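PDB 4Y4Q: sortase, SrtB family from Streptococcus pneumoniae PCS8235, which belongs to the sortase B family of cysteine transpeptidases and probably takes part in assembling the type II pilus at the bacterial surface. Local coordinates for residues A114-N117 with E121-N124; D191-Y196 with L212-R217; K143-E148 with F170-V175; V136-V141 with L221-L226. All coordinates share one frame; numbering follows the deposited sequence.

Overall arrangement
From the N terminus, interaction 1 comes first: it closes the short loop between strands 110-112 and 124-129. Interaction 4 then opens at 136-141 and is not closed until 221-226, so its wide loop takes in both remaining contacts. Within it, interaction 3 (143-148 with 170-175) is complete before interaction 2 (191-196 with 212-217) begins, and none of the four cross. Interactions 3 and 4 set the turns and short helices of 136-148 on strands 163-176 and 218-225 of one sheet, and touch through E174 and F225. Interaction 2 holds helix 190-202 to the loop before strand 218-225; it meets interaction 1 at F123 and interaction 3 where L212 touches F170.

Interaction 1. Residues A114-N117 with E121-N124; sequences ARNN and EDFN
D122 OD2 is the atom on which N116 and N117 converge. The amide ND2 of N116 reaches it at 3.0 Å in a nearly straight bond, on the anti lone pair of OD2, which itself lies close to the plane of the N116 amide. N117 N comes to D122 OD2 at 2.8 Å, but from above the carboxylate plane. With CG beside its backbone N (chi1 -85°), N116 can also send ND2 to N124 O, 3.0 Å away; that bond is more bent, at 136°. The other end of this amide, OD1, accepts from I126 N, so both ends of the N116 side chain are fixed.

Toward E121 the contact slackens. N117 OD1 receives only a weak bond from E121 N at 3.4 Å, and its stronger partner is K119 N, as in an Asx turn. Water fills in at both ends: one molecule donates to R115 O and to D122 OD2, adding to the donors on that oxygen, and another accepts from D122 N and donates to N117 O. The exposed R115 turns instead to a salt bridge with D113.

The loop runs between strands 110-112 and 124-129, where F123 packs on helix 190-202 and on I218 of strand 218-225.

Interaction 2. Residues D191-Y196 with L212-R217; sequences DRQQAY and LSPSDR
Different first torsions bring Q193 and Q194, successive residues of one helix, to the same proline, P214. Q193 keeps CG beside its backbone N (chi1 -79°) and then runs out extended, whereas Q194 swings CG opposite its N (chi1 -173°) and bends at the next bond. Q193 OE1 thereby lies 3.1 Å from P214 CB, a close touch of an oxygen on a ring carbon, while the aliphatic part of Q193 passes the same atom with CB at 4.0 Å. Q194 OE1 meets the ring near its nitrogen, 3.7 Å from P214 CD. The two amide oxygens thus touch different carbons of one ring.

The amide nitrogens are engaged elsewhere: Q193 NE2 bonds I187 O, and Q194 NE2 bonds D198 OD1 as well as a water that is only weakly tied to L212 O. The proline itself sits in a type I turn, closed by D216 N to S213 O at 3.0 Å. D216 OD2 braces the same turn by accepting from S213 N at 2.9 Å.

This surface contact sets the start of helix 190-202 against the loop leading into strand 218-225, with F123 packed alongside Q193 and L212 touching I218 of that strand and L197 of the helix.

Interaction 3. Residues K143-E148 with F170-V175; sequences KFADQE and FEMLEV
The turn that presents F144 and A145 to M172 is closed by a backbone bond from D146 N to K143 O, 3.1 Å long, and it is of type I. The carbonyl of A145 is taken as well, by H206 NE2, so the chain here is tied both to itself and to the neighbouring strand 206-207.

The contact with strand 170-175 is mostly apolar. F144 sets its CB 3.5 Å from M172 CG, but its ring then leads away and stands edge-to-face with F149. M172 holds CG opposite its backbone N (chi1 -158°), then bends at the next two torsions, which folds the thioether back along the turn. Its methyl CE comes to rest 3.6 Å from A145 CA and 4.1 Å from A145 CB. E174, extended beyond CG, brings OE2 to 3.8 Å from that same CB of A145 at the edge of the patch. F150 of helix 147-152 also touches M172.

D146 is the N-cap of helix 147-152, its OD2 accepting from F149 N. The arrangement is a type I turn that runs into this N-cap, packed on a long strand of the sortase beta barrel, a strand that carries a classic beta bulge, with F170 and E171 set together against V236 of strand 231-240.

Interaction 4. Residues V136-V141 with L221-L226; sequences VMFGDV and LSTCFL
The strand segment L221-C224 reads Leu-Ser-Thr-Cys, the signature sequence that in sortases ends in the nucleophilic cysteine, and the segment 136-141 packs on it through F138 and V141. T223 is the central residue. Its OG1 stands opposite the backbone N (chi1 -164°), which puts CG2 in the crowded position between N and the carbonyl carbon and turns the two branches to different partners. OG1 lies 3.5 Å from F138 CB and approaches the ring obliquely at CD1, while its hydrogen-bond partner is G129 O. CG2 of T223 presses into V141, 3.6 Å from CB and 3.8 Å from CG1, the two side chains lying side by side and running opposite ways.

In the fold, strand 218-225 lies between strands 124-129 and 231-240, parallel to the first and antiparallel to the second. F138 and V141, from the loop and weakly bonded helix after strand 124-129, pack on one face of it. H131, in that loop, touches C224, consistent with the histidine and cysteine pair of a sortase active site.

Two residues before T223 on the strand, V141 CG2 rests 4.3 Å from L221 CD2. The backbone bond from V141 N to F138 O, 3.0 Å, holds the two packing residues on one turn. The F138 ring turns away from the strand to meet Y84 edge-to-face and to pack on I110, which L221 also touches.

Interaction 1. Residues A114-N117 with E121-N124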
loop_
_atom_site.group_PDB
_atom_site.type_symbol
_atom_site.label_atom_id
_atom_site.label_comp_id
_atom_site.label_asym_id
_atom_site.label_seq_id
_atom_site.Cartn_x
_atom_site.Cartn_y
_atom_site.Cartn_z
ATOM N N ALA A 114 11.300 4.652 3.166
ATOM C CA ALA A 114 12.531 5.292 2.688
ATOM C C ALA A 114 13.552 4.323 2.079
ATOM O O ALA A 114 14.460 4.749 1.373
ATOM C CB ALA A 114 13.174 6.110 3.805
ATOM N N ARG A 115 13.396 3.032 2.356
ATOM C CA ARG A 115 14.302 2.007 1.846
ATOM C C ARG A 115 13.870 1.451 0.480
ATOM O O ARG A 115 14.646 0.746 -0.188
ATOM C CB ARG A 115 14.446 0.864 2.873
ATOM C CG ARG A 115 15.243 1.244 4.140
ATOM C CD ARG A 115 14.942 0.323 5.308
ATOM N NE ARG A 115 13.508 0.258 5.597
ATOM C CZ ARG A 115 12.966 -0.518 6.533
ATOM N NH1 ARG A 115 13.744 -1.304 7.275
ATOM N NH2 ARG A 115 11.648 -0.509 6.725
ATOM N N ASN A 116 12.636 1.752 0.076
ATOM C CA ASN A 116 12.113 1.270 -1.206
ATOM C C ASN A 116 12.523 2.142 -2.398
ATOM O O ASN A 116 12.735 3.354 -2.257
ATOM C CB ASN A 116 10.592 1.210 -1.183
ATOM C CG ASN A 116 10.052 -0.076 -0.585
ATOM O OD1 ASN A 116 9.098 -0.048 0.190
ATOM N ND2 ASN A 116 10.633 -1.215 -0.970
ATOM N N ASN A 117 12.616 1.524 -3.572
ATOM C CA ASN A 117 12.830 2.267 -4.808
ATOM C C ASN A 117 11.570 3.072 -5.153
ATOM O O ASN A 117 10.463 2.522 -5.155
ATOM C CB ASN A 117 13.185 1.305 -5.945
ATOM C CG ASN A 117 13.246 1.994 -7.300
ATOM O OD1 ASN A 117 12.228 2.138 -7.984
ATOM N ND2 ASN A 117 14.443 2.411 -7.701
ATOM N N GLU A 121 10.141 -0.459 -8.428
ATOM C CA GLU A 121 10.899 -1.541 -9.042
ATOM C C GLU A 121 11.074 -2.739 -8.111
ATOM O O GLU A 121 11.341 -3.857 -8.570
ATOM C CB GLU A 121 12.272 -1.032 -9.485
ATOM C CG GLU A 121 12.192 0.072 -10.523
ATOM C CD GLU A 121 13.541 0.413 -11.122
ATOM O OE1 GLU A 121 14.497 -0.377 -10.937
ATOM O OE2 GLU A 121 13.636 1.476 -11.777
ATOM N N ASP A 122 10.941 -2.504 -6.809
ATOM C CA ASP A 122 11.206 -3.546 -5.817
ATOM C C ASP A 122 10.073 -4.560 -5.833
ATOM O O ASP A 122 8.963 -4.245 -6.279
ATOM C CB ASP A 122 11.308 -2.948 -4.410
ATOM C CG ASP A 122 12.560 -2.099 -4.210
ATOM O OD1 ASP A 122 13.527 -2.253 -4.991
ATOM O OD2 ASP A 122 12.572 -1.287 -3.254
ATOM N N PHE A 123 10.354 -5.762 -5.331
ATOM C CA PHE A 123 9.356 -6.813 -5.241
ATOM C C PHE A 123 8.219 -6.385 -4.321
ATOM O O PHE A 123 7.064 -6.353 -4.734
ATOM C CB PHE A 123 9.973 -8.124 -4.738
ATOM C CG PHE A 123 8.944 -9.102 -4.238
ATOM C CD1 PHE A 123 8.090 -9.749 -5.130
ATOM C CD2 PHE A 123 8.804 -9.345 -2.877
ATOM C CE1 PHE A 123 7.122 -10.638 -4.665
ATOM C CE2 PHE A 123 7.840 -10.231 -2.408
ATOM C CZ PHE A 123 6.996 -10.872 -3.301
ATOM N N ASN A 124 8.558 -6.032 -3.087
ATOM C CA ASN A 124 7.565 -5.529 -2.150
ATOM C C ASN A 124 7.825 -4.068 -1.803
ATOM O O ASN A 124 8.924 -3.703 -1.389
ATOM C CB ASN A 124 7.548 -6.378 -0.877
ATOM C CG ASN A 124 8.896 -6.418 -0.186
ATOM O OD1 ASN A 124 9.937 -6.528 -0.834
ATOM N ND2 ASN A 124 8.884 -6.329 1.139
HETATM O O HOH W 1 14.916 -1.748 -1.948
HETATM O O HOH W 2 10.064 -0.095 -4.874
#

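Interaction 2. Residues D191-Y196 with L212-R217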
loop_
_atom_site.group_PDB
_atom_site.type_symbol
_atom_site.label_atom_id
_atom_site.label_comp_id
_atom_site.label_asym_id
_atom_site.label_seq_id
_atom_site.Cartn_x
_atom_site.Cartn_y
_atom_site.Cartn_z
ATOM N N ASP A 191 13.576 -17.418 -4.170
ATOM C CA ASP A 191 13.136 -18.293 -3.086
ATOM C C ASP A 191 12.845 -17.497 -1.809
ATOM O O ASP A 191 11.918 -17.822 -1.049
ATOM C CB ASP A 191 14.178 -19.382 -2.819
ATOM C CG ASP A 191 14.399 -20.295 -4.020
ATOM O OD1 ASP A 191 15.153 -19.906 -4.937
ATOM O OD2 ASP A 191 13.830 -21.409 -4.038
ATOM N N ARG A 192 13.622 -16.437 -1.593
ATOM C CA ARG A 192 13.424 -15.565 -0.436
ATOM C C ARG A 192 12.139 -14.741 -0.562
ATOM O O ARG A 192 11.380 -14.604 0.403
ATOM C CB ARG A 192 14.642 -14.660 -0.236
ATOM C CG ARG A 192 14.567 -13.764 0.994
ATOM C CD ARG A 192 15.815 -12.895 1.156
ATOM N NE ARG A 192 16.973 -13.652 1.633
ATOM C CZ ARG A 192 17.891 -14.176 0.830
ATOM N NH1 ARG A 192 17.774 -14.023 -0.482
ATOM N NH2 ARG A 192 18.924 -14.855 1.326
ATOM N N GLN A 193 11.887 -14.199 -1.750
ATOM C CA GLN A 193 10.631 -13.511 -2.014
ATOM C C GLN A 193 9.470 -14.486 -1.822
ATOM O O GLN A 193 8.452 -14.139 -1.224
ATOM C CB GLN A 193 10.628 -12.902 -3.422
ATOM C CG GLN A 193 11.402 -11.578 -3.545
ATOM C CD GLN A 193 11.914 -11.322 -4.957
ATOM O OE1 GLN A 193 11.696 -12.126 -5.864
ATOM N NE2 GLN A 193 12.615 -10.207 -5.142
ATOM N N GLN A 194 9.639 -15.723 -2.286
ATOM C CA GLN A 194 8.565 -16.706 -2.148
ATOM C C GLN A 194 8.237 -16.986 -0.680
ATOM O O GLN A 194 7.068 -17.075 -0.306
ATOM C CB GLN A 194 8.898 -18.010 -2.871
ATOM C CG GLN A 194 7.725 -18.987 -2.889
ATOM C CD GLN A 194 6.570 -18.475 -3.738
ATOM O OE1 GLN A 194 6.734 -18.232 -4.935
ATOM N NE2 GLN A 194 5.402 -18.284 -3.119
ATOM N N ALA A 195 9.272 -17.100 0.151
ATOM C CA ALA A 195 9.084 -17.301 1.585
ATOM C C ALA A 195 8.388 -16.108 2.248
ATOM O O ALA A 195 7.547 -16.280 3.137
ATOM C CB ALA A 195 10.425 -17.592 2.267
ATOM N N TYR A 196 8.735 -14.893 1.838
ATOM C CA TYR A 196 8.048 -13.714 2.370
ATOM C C TYR A 196 6.565 -13.765 1.999
ATOM O O TYR A 196 5.699 -13.466 2.822
ATOM C CB TYR A 196 8.674 -12.431 1.811
ATOM C CG TYR A 196 7.964 -11.139 2.192
ATOM C CD1 TYR A 196 8.192 -10.539 3.421
ATOM C CD2 TYR A 196 7.118 -10.496 1.299
ATOM C CE1 TYR A 196 7.575 -9.346 3.767
ATOM C CE2 TYR A 196 6.481 -9.288 1.641
ATOM C CZ TYR A 196 6.718 -8.731 2.870
ATOM O OH TYR A 196 6.113 -7.551 3.220
ATOM N N LEU A 212 0.367 -15.332 -8.193
ATOM C CA LEU A 212 1.411 -14.603 -7.475
ATOM C C LEU A 212 2.767 -15.289 -7.503
ATOM O O LEU A 212 2.910 -16.451 -7.101
ATOM C CB LEU A 212 1.000 -14.362 -6.026
ATOM C CG LEU A 212 0.401 -12.985 -5.773
ATOM C CD1 LEU A 212 0.191 -12.771 -4.283
ATOM C CD2 LEU A 212 1.322 -11.931 -6.363
ATOM N N SER A 213 3.768 -14.545 -7.956
ATOM C CA SER A 213 5.130 -15.059 -8.034
ATOM C C SER A 213 6.142 -13.955 -7.703
ATOM O O SER A 213 5.808 -12.766 -7.743
ATOM C CB SER A 213 5.392 -15.646 -9.428
ATOM O OG SER A 213 5.216 -14.669 -10.437
ATOM N N PRO A 214 7.389 -14.337 -7.494
ATOM C CA PRO A 214 8.405 -13.343 -7.170
ATOM C C PRO A 214 8.425 -12.362 -8.326
ATOM O O PRO A 214 8.647 -11.167 -8.123
ATOM C CB PRO A 214 9.694 -14.160 -7.145
ATOM C CG PRO A 214 9.256 -15.528 -6.749
ATOM C CD PRO A 214 7.898 -15.715 -7.364
ATOM N N SER A 215 8.207 -12.870 -9.534
ATOM C CA SER A 215 8.356 -12.046 -10.733
ATOM C C SER A 215 7.400 -10.832 -10.753
ATOM O O SER A 215 7.682 -9.817 -11.398
ATOM C CB SER A 215 8.189 -12.898 -11.993
ATOM O OG SER A 215 7.088 -13.783 -11.873
ATOM N N ASP A 216 6.279 -10.928 -10.041
ATOM C CA ASP A 216 5.347 -9.801 -9.934
ATOM C C ASP A 216 5.861 -8.745 -8.950
ATOM O O ASP A 216 6.932 -8.891 -8.356
ATOM C CB ASP A 216 3.962 -10.269 -9.470
ATOM C CG ASP A 216 3.410 -11.408 -10.299
ATOM O OD1 ASP A 216 3.477 -11.336 -11.545
ATOM O OD2 ASP A 216 2.910 -12.380 -9.693
ATOM N N ARG A 217 5.082 -7.681 -8.779
ATOM C CA ARG A 217 5.412 -6.645 -7.813
ATOM C C ARG A 217 4.183 -6.399 -6.964
ATOM O O ARG A 217 3.062 -6.370 -7.481
ATOM C CB ARG A 217 5.827 -5.359 -8.522
ATOM C CG ARG A 217 7.212 -5.434 -9.188
ATOM C CD ARG A 217 7.440 -4.189 -10.011
ATOM N NE ARG A 217 6.404 -4.041 -11.029
ATOM C CZ ARG A 217 5.868 -2.881 -11.405
ATOM N NH1 ARG A 217 6.267 -1.739 -10.843
ATOM N NH2 ARG A 217 4.932 -2.866 -12.350
HETATM O O HOH W 3 2.450 -17.738 -3.931
#

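Interaction 3. Residues K143-E148 with F170-V175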
loop_
_atom_site.group_PDB
_atom_site.type_symbol
_atom_site.label_atom_id
_atom_site.label_comp_id
_atom_site.label_asym_id
_atom_site.label_seq_id
_atom_site.Cartn_x
_atom_site.Cartn_y
_atom_site.Cartn_z
ATOM N N LYS A 143 -11.744 -0.881 6.901
ATOM C CA LYS A 143 -13.029 -1.444 6.480
ATOM C C LYS A 143 -12.824 -2.745 5.730
ATOM O O LYS A 143 -13.753 -3.540 5.595
ATOM C CB LYS A 143 -13.836 -0.464 5.621
ATOM C CG LYS A 143 -14.184 0.840 6.303
ATOM C CD LYS A 143 -15.248 1.590 5.514
ATOM C CE LYS A 143 -15.468 2.993 6.074
ATOM N NZ LYS A 143 -16.473 3.732 5.255
ATOM N N PHE A 144 -11.607 -2.969 5.242
ATOM C CA PHE A 144 -11.295 -4.230 4.570
ATOM C C PHE A 144 -11.292 -5.418 5.541
ATOM O O PHE A 144 -11.206 -6.569 5.119
ATOM C CB PHE A 144 -9.958 -4.133 3.820
ATOM C CG PHE A 144 -10.033 -3.315 2.552
ATOM C CD1 PHE A 144 -9.867 -1.937 2.582
ATOM C CD2 PHE A 144 -10.293 -3.927 1.333
ATOM C CE1 PHE A 144 -9.952 -1.181 1.404
ATOM C CE2 PHE A 144 -10.375 -3.177 0.148
ATOM C CZ PHE A 144 -10.207 -1.808 0.185
ATOM N N ALA A 145 -11.403 -5.148 6.839
ATOM C CA ALA A 145 -11.545 -6.230 7.808
ATOM C C ALA A 145 -12.924 -6.889 7.715
ATOM O O ALA A 145 -13.119 -7.999 8.211
ATOM C CB ALA A 145 -11.276 -5.735 9.221
ATOM N N ASP A 146 -13.871 -6.206 7.073
ATOM C CA ASP A 146 -15.210 -6.758 6.848
ATOM C C ASP A 146 -15.252 -7.611 5.573
ATOM O O ASP A 146 -14.796 -7.180 4.507
ATOM C CB ASP A 146 -16.248 -5.637 6.775
ATOM C CG ASP A 146 -17.660 -6.164 6.583
ATOM O OD1 ASP A 146 -18.198 -6.802 7.520
ATOM O OD2 ASP A 146 -18.234 -5.937 5.494
ATOM N N GLN A 147 -15.784 -8.825 5.697
ATOM C CA GLN A 147 -15.810 -9.790 4.598
ATOM C C GLN A 147 -16.399 -9.181 3.323
ATOM O O GLN A 147 -15.788 -9.222 2.257
ATOM C CB GLN A 147 -16.617 -11.035 5.012
ATOM C CG GLN A 147 -16.567 -12.211 4.013
ATOM C CD GLN A 147 -15.159 -12.787 3.849
ATOM O OE1 GLN A 147 -14.450 -12.482 2.879
ATOM N NE2 GLN A 147 -14.745 -13.611 4.806
ATOM N N GLU A 148 -17.586 -8.601 3.450
ATOM C CA GLU A 148 -18.296 -8.020 2.316
ATOM C C GLU A 148 -17.530 -6.872 1.645
ATOM O O GLU A 148 -17.363 -6.841 0.425
ATOM C CB GLU A 148 -19.671 -7.545 2.790
ATOM C CG GLU A 148 -20.691 -7.340 1.703
ATOM C CD GLU A 148 -22.073 -7.065 2.278
ATOM O OE1 GLU A 148 -22.576 -7.917 3.053
ATOM O OE2 GLU A 148 -22.641 -5.991 1.969
ATOM N N PHE A 170 -5.295 -8.477 -3.018
ATOM C CA PHE A 170 -5.465 -9.905 -2.720
ATOM C C PHE A 170 -5.449 -10.273 -1.239
ATOM O O PHE A 170 -5.685 -11.428 -0.888
ATOM C CB PHE A 170 -4.447 -10.771 -3.470
ATOM C CG PHE A 170 -3.025 -10.495 -3.093
ATOM C CD1 PHE A 170 -2.425 -11.161 -2.029
ATOM C CD2 PHE A 170 -2.284 -9.565 -3.798
ATOM C CE1 PHE A 170 -1.098 -10.901 -1.682
ATOM C CE2 PHE A 170 -0.967 -9.299 -3.453
ATOM C CZ PHE A 170 -0.380 -9.970 -2.395
ATOM N N GLU A 171 -5.168 -9.320 -0.365
ATOM C CA GLU A 171 -5.078 -9.666 1.051
ATOM C C GLU A 171 -5.324 -8.494 1.995
ATOM O O GLU A 171 -4.931 -7.354 1.705
ATOM C CB GLU A 171 -3.710 -10.317 1.370
ATOM C CG GLU A 171 -3.481 -10.514 2.861
ATOM C CD GLU A 171 -2.233 -11.326 3.212
ATOM O OE1 GLU A 171 -1.569 -11.877 2.302
ATOM O OE2 GLU A 171 -1.921 -11.411 4.421
ATOM N N MET A 172 -5.982 -8.772 3.122
ATOM C CA MET A 172 -5.969 -7.835 4.249
ATOM C C MET A 172 -5.447 -8.565 5.481
ATOM O O MET A 172 -5.784 -9.737 5.727
ATOM C CB MET A 172 -7.374 -7.293 4.540
ATOM C CG MET A 172 -7.399 -5.962 5.302
ATOM S SD MET A 172 -7.419 -6.088 7.109
ATOM C CE MET A 172 -8.250 -7.611 7.270
ATOM N N LEU A 173 -4.634 -7.884 6.275
ATOM C CA LEU A 173 -4.199 -8.518 7.504
ATOM C C LEU A 173 -4.062 -7.484 8.583
ATOM O O LEU A 173 -3.968 -6.291 8.278
ATOM C CB LEU A 173 -2.894 -9.303 7.300
ATOM C CG LEU A 173 -1.632 -8.710 6.663
ATOM C CD1 LEU A 173 -1.137 -7.561 7.452
ATOM C CD2 LEU A 173 -0.528 -9.747 6.682
ATOM N N GLU A 174 -4.050 -7.942 9.830
ATOM C CA GLU A 174 -3.776 -7.077 10.972
ATOM C C GLU A 174 -2.543 -7.618 11.671
ATOM O O GLU A 174 -2.415 -8.829 11.864
ATOM C CB GLU A 174 -4.980 -7.037 11.933
ATOM C CG GLU A 174 -6.234 -6.385 11.315
ATOM C CD GLU A 174 -7.472 -6.445 12.216
ATOM O OE1 GLU A 174 -7.426 -7.109 13.279
ATOM O OE2 GLU A 174 -8.499 -5.827 11.853
ATOM N N VAL A 175 -1.627 -6.726 12.036
ATOM C CA VAL A 175 -0.353 -7.133 12.627
ATOM C C VAL A 175 0.077 -6.104 13.641
ATOM O O VAL A 175 -0.492 -5.011 13.708
ATOM C CB VAL A 175 0.771 -7.183 11.566
ATOM C CG1 VAL A 175 0.542 -8.301 10.571
ATOM C CG2 VAL A 175 0.866 -5.840 10.845
#

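Interaction 4. Residues V136-V141 with L221-L226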
loop_
_atom_site.group_PDB
_atom_site.type_symbol
_atom_site.label_atom_id
_atom_site.label_comp_id
_atom_site.label_asym_id
_atom_site.label_seq_id
_atom_site.Cartn_x
_atom_site.Cartn_y
_atom_site.Cartn_z
ATOM N N VAL A 136 -6.393 14.325 8.581
ATOM C CA VAL A 136 -6.767 13.214 7.714
ATOM C C VAL A 136 -6.584 11.866 8.413
ATOM O O VAL A 136 -5.710 11.704 9.274
ATOM C CB VAL A 136 -5.978 13.233 6.381
ATOM C CG1 VAL A 136 -4.536 12.807 6.604
ATOM C CG2 VAL A 136 -6.648 12.343 5.341
ATOM N N MET A 137 -7.439 10.913 8.057
ATOM C CA MET A 137 -7.305 9.545 8.527
ATOM C C MET A 137 -7.504 8.623 7.345
ATOM O O MET A 137 -7.781 9.071 6.231
ATOM C CB MET A 137 -8.322 9.233 9.623
ATOM C CG MET A 137 -8.248 10.180 10.813
ATOM S SD MET A 137 -9.608 9.995 11.979
ATOM C CE MET A 137 -11.002 10.153 10.871
ATOM N N PHE A 138 -7.368 7.333 7.592
ATOM C CA PHE A 138 -7.352 6.363 6.514
ATOM C C PHE A 138 -8.339 5.283 6.871
ATOM O O PHE A 138 -8.044 4.087 6.794
ATOM C CB PHE A 138 -5.927 5.839 6.318
ATOM C CG PHE A 138 -4.951 6.930 6.004
ATOM C CD1 PHE A 138 -4.341 7.650 7.025
ATOM C CD2 PHE A 138 -4.697 7.291 4.685
ATOM C CE1 PHE A 138 -3.467 8.698 6.739
ATOM C CE2 PHE A 138 -3.828 8.333 4.387
ATOM C CZ PHE A 138 -3.206 9.038 5.418
ATOM N N GLY A 139 -9.527 5.749 7.256
ATOM C CA GLY A 139 -10.595 4.917 7.769
ATOM C C GLY A 139 -10.998 3.769 6.872
ATOM O O GLY A 139 -11.381 2.714 7.381
ATOM N N ASP A 140 -10.913 3.956 5.554
ATOM C CA ASP A 140 -11.343 2.911 4.621
ATOM C C ASP A 140 -10.428 1.692 4.659
ATOM O O ASP A 140 -10.859 0.574 4.348
ATOM C CB ASP A 140 -11.488 3.448 3.191
ATOM C CG ASP A 140 -12.818 4.188 2.961
ATOM O OD1 ASP A 140 -13.489 4.591 3.938
ATOM O OD2 ASP A 140 -13.186 4.378 1.784
ATOM N N VAL A 141 -9.173 1.878 5.057
ATOM C CA VAL A 141 -8.275 0.724 5.121
ATOM C C VAL A 141 -8.818 -0.339 6.082
ATOM O O VAL A 141 -8.926 -1.516 5.726
ATOM C CB VAL A 141 -6.830 1.121 5.495
ATOM C CG1 VAL A 141 -5.906 -0.085 5.402
ATOM C CG2 VAL A 141 -6.332 2.205 4.568
ATOM N N LEU A 221 -0.125 -1.534 1.842
ATOM C CA LEU A 221 -0.594 -0.238 2.316
ATOM C C LEU A 221 -0.975 -0.399 3.778
ATOM O O LEU A 221 -1.875 -1.175 4.116
ATOM C CB LEU A 221 -1.784 0.251 1.484
ATOM C CG LEU A 221 -2.589 1.437 2.039
ATOM C CD1 LEU A 221 -1.720 2.654 2.250
ATOM C CD2 LEU A 221 -3.754 1.772 1.105
ATOM N N SER A 222 -0.303 0.354 4.640
ATOM C CA SER A 222 -0.384 0.123 6.078
ATOM C C SER A 222 -0.855 1.367 6.819
ATOM O O SER A 222 -0.374 2.471 6.551
ATOM C CB SER A 222 1.015 -0.282 6.586
ATOM O OG SER A 222 1.103 -0.255 8.008
ATOM N N THR A 223 -1.761 1.192 7.776
ATOM C CA THR A 223 -2.250 2.324 8.554
ATOM C C THR A 223 -2.546 1.962 10.009
ATOM O O THR A 223 -2.576 0.780 10.371
ATOM C CB THR A 223 -3.519 2.925 7.940
ATOM O OG1 THR A 223 -3.738 4.228 8.495
ATOM C CG2 THR A 223 -4.713 2.045 8.251
ATOM N N CYS A 224 -2.786 2.985 10.830
ATOM C CA CYS A 224 -2.965 2.791 12.263
ATOM C C CYS A 224 -4.218 1.975 12.612
ATOM O O CYS A 224 -5.287 2.170 12.022
ATOM C CB CYS A 224 -3.005 4.142 12.985
ATOM S SG CYS A 224 -1.435 5.030 13.014
ATOM N N PHE A 225 -4.067 1.042 13.556
ATOM C CA PHE A 225 -5.205 0.340 14.157
ATOM C C PHE A 225 -5.452 0.949 15.537
ATOM O O PHE A 225 -4.670 0.758 16.473
ATOM C CB PHE A 225 -4.939 -1.170 14.265
ATOM C CG PHE A 225 -6.161 -1.993 14.603
ATOM C CD1 PHE A 225 -7.411 -1.398 14.759
ATOM C CD2 PHE A 225 -6.057 -3.368 14.769
ATOM C CE1 PHE A 225 -8.532 -2.157 15.063
ATOM C CE2 PHE A 225 -7.176 -4.135 15.080
ATOM C CZ PHE A 225 -8.415 -3.526 15.227
ATOM N N LEU A 226 -6.534 1.705 15.648
ATOM C CA LEU A 226 -6.923 2.467 16.845
ATOM C C LEU A 226 -7.237 1.642 18.091
ATOM O O LEU A 226 -6.995 2.041 19.203
ATOM C CB LEU A 226 -8.094 3.395 16.522
ATOM C CG LEU A 226 -7.750 4.709 15.813
ATOM C CD1 LEU A 226 -6.283 5.099 15.951
ATOM C CD2 LEU A 226 -8.143 4.658 14.361
#